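Local coordinates for protein pectate lyase (Cellvibrio cellulosa, PDB 1GXM) that cleaves pectate (polygalacturonic acid) by anti-beta-elimination, the chain being the catalytic module of a longer family 10 polysaccharide lyase, at residues A[188-193]-A[212-217]. Residues are numbered along the deposited sequence; the frame is centred on the assembly and turned at random.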
loop_
_atom_site.group_PDB
_atom_site.type_symbol
_atom_site.label_atom_id
_atom_site.label_comp_id
_atom_site.label_asym_id
_atom_site.label_seq_id
_atom_site.Cartn_x
_atom_site.Cartn_y
_atom_site.Cartn_z
ATOM N N VAL A 188 1.175 -6.993 22.552
ATOM C CA VAL A 188 0.535 -7.867 21.562
ATOM C C VAL A 188 0.760 -7.306 20.152
ATOM O O VAL A 188 0.479 -6.153 19.896
ATOM C CB VAL A 188 -0.969 -7.954 21.798
ATOM C CG1 VAL A 188 -1.670 -8.797 20.731
ATOM C CG2 VAL A 188 -1.244 -8.521 23.199
ATOM N N LEU A 189 1.267 -8.119 19.244
ATOM C CA LEU A 189 1.522 -7.674 17.885
ATOM C C LEU A 189 0.203 -7.415 17.157
ATOM O O LEU A 189 -0.695 -8.252 17.197
ATOM C CB LEU A 189 2.300 -8.744 17.135
ATOM C CG LEU A 189 3.185 -8.351 15.993
ATOM C CD1 LEU A 189 4.207 -7.248 16.349
ATOM C CD2 LEU A 189 3.931 -9.620 15.530
ATOM N N THR A 190 0.093 -6.269 16.478
ATOM C CA THR A 190 -1.140 -5.881 15.792
ATOM C C THR A 190 -0.856 -5.568 14.341
ATOM O O THR A 190 -0.549 -6.456 13.590
ATOM C CB THR A 190 -1.888 -4.738 16.525
ATOM O OG1 THR A 190 -1.076 -3.564 16.649
ATOM C CG2 THR A 190 -2.259 -5.176 17.958
ATOM N N VAL A 191 -0.965 -4.304 13.945
ATOM C CA VAL A 191 -0.844 -3.914 12.546
ATOM C C VAL A 191 -0.005 -2.639 12.445
ATOM O O VAL A 191 0.925 -2.465 13.227
ATOM C CB VAL A 191 -2.210 -3.845 11.834
ATOM C CG1 VAL A 191 -2.822 -5.223 11.757
ATOM C CG2 VAL A 191 -3.164 -2.848 12.492
ATOM N N TRP A 192 -0.308 -1.779 11.479
ATOM C CA TRP A 192 0.526 -0.645 11.172
ATOM C C TRP A 192 -0.316 0.599 11.081
ATOM O O TRP A 192 -1.498 0.557 10.781
ATOM C CB TRP A 192 1.251 -0.830 9.813
ATOM C CG TRP A 192 2.149 -2.009 9.826
ATOM C CD1 TRP A 192 3.480 -2.012 10.089
ATOM C CD2 TRP A 192 1.771 -3.378 9.664
ATOM N NE1 TRP A 192 3.958 -3.289 10.077
ATOM C CE2 TRP A 192 2.935 -4.154 9.817
ATOM C CE3 TRP A 192 0.572 -4.024 9.368
ATOM C CZ2 TRP A 192 2.925 -5.540 9.718
ATOM C CZ3 TRP A 192 0.554 -5.382 9.274
ATOM C CH2 TRP A 192 1.718 -6.139 9.472
ATOM N N CYS A 193 0.329 1.721 11.313
ATOM C CA CYS A 193 -0.204 3.031 10.987
ATOM C C CYS A 193 -0.065 3.256 9.499
ATOM O O CYS A 193 0.719 2.624 8.829
ATOM C CB CYS A 193 0.582 4.102 11.762
ATOM S SG CYS A 193 -0.196 5.710 11.778
ATOM N N GLU A 212 -1.806 9.469 14.378
ATOM C CA GLU A 212 -1.145 8.247 14.792
ATOM C C GLU A 212 -2.198 7.259 15.251
ATOM O O GLU A 212 -3.064 7.585 16.042
ATOM C CB GLU A 212 -0.165 8.502 15.941
ATOM C CG GLU A 212 0.813 9.662 15.705
ATOM C CD GLU A 212 0.302 11.010 16.224
ATOM O OE1 GLU A 212 -0.917 11.323 16.144
ATOM O OE2 GLU A 212 1.122 11.805 16.737
ATOM N N SER A 213 -2.076 6.042 14.756
ATOM C CA SER A 213 -3.157 5.092 14.828
ATOM C C SER A 213 -2.749 3.784 14.230
ATOM O O SER A 213 -1.736 3.697 13.546
ATOM C CB SER A 213 -4.345 5.616 14.049
ATOM O OG SER A 213 -3.961 5.942 12.734
ATOM N N LEU A 214 -3.538 2.754 14.497
ATOM C CA LEU A 214 -3.534 1.581 13.622
ATOM C C LEU A 214 -4.479 1.831 12.473
ATOM O O LEU A 214 -5.605 2.309 12.650
ATOM C CB LEU A 214 -3.974 0.343 14.379
ATOM C CG LEU A 214 -3.096 0.016 15.579
ATOM C CD1 LEU A 214 -3.678 -1.167 16.310
ATOM C CD2 LEU A 214 -1.692 -0.274 15.162
ATOM N N SER A 215 -4.012 1.502 11.284
ATOM C CA SER A 215 -4.769 1.744 10.067
ATOM C C SER A 215 -5.557 0.520 9.672
ATOM O O SER A 215 -5.003 -0.496 9.272
ATOM C CB SER A 215 -3.849 2.099 8.911
ATOM O OG SER A 215 -4.598 2.312 7.719
ATOM N N GLY A 216 -6.873 0.631 9.743
ATOM C CA GLY A 216 -7.731 -0.426 9.266
ATOM C C GLY A 216 -7.658 -0.576 7.764
ATOM O O GLY A 216 -7.821 -1.667 7.248
ATOM N N SER A 217 -7.432 0.523 7.057
ATOM C CA SER A 217 -7.418 0.519 5.599
ATOM C C SER A 217 -6.110 0.018 5.022
ATOM O O SER A 217 -6.107 -0.780 4.111
ATOM C CB SER A 217 -7.690 1.925 5.083
ATOM O OG SER A 217 -6.872 2.855 5.761
#
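Leu214 meets Thr190 and Val191 in a buried contact within the mainly helical (alpha/alpha)-toroid catalytic module, which is assigned to the six-hairpin clan. Strands 188-189 and 214-215 sit in separate two-stranded antiparallel pairs, with 184-185 and 280-281 respectively. The contact joins the loop 190-193 to strand 214-215 and residues 212-213 before it.

The Leu214 side chain crosses those of Thr190 and Val191 at about a right angle. Both its methyls reach the Thr190 hydroxyl: CD1 lies 3.6 Å and CD2 3.7 Å from Thr190 OG1. Thr190 chi1 (59°) sets OG1 between the backbone N and the carbonyl carbon. That oxygen is hydrogen-bonded to Trp183 O, so an apolar tip packs on a satisfied hydroxyl. Val191 CG2 touches nearer the root of the same leucine, 3.8 Å from Leu214 CB. Trp245 of helix 233-246 packs on all three side chains.

Trp192 points its CB away from 212-217. Its indole packs on helix 219-226, and NE1 is hydrogen-bonded to Ile178 O. Its backbone still serves the contact, because Ser215 N donates to Trp192 O at 2.7 Å, nearly straight at 167°.

Cys193 packs closely on the Ser213 carbonyl. Its CB lies 3.0 Å from Ser213 O, and SG, anti to the backbone N (chi1 -166°), lies 3.1 Å from Ser213 O. Ser213 O is buried and has no hydrogen-bond partner in the model. The side chain Ser213 OG is hydrogen-bonded to Leu211 O, and stands 3.9 Å from Cys193 SG. Ser215 CB rests 3.4 Å from Trp192 O, the acceptor of its own backbone N-H.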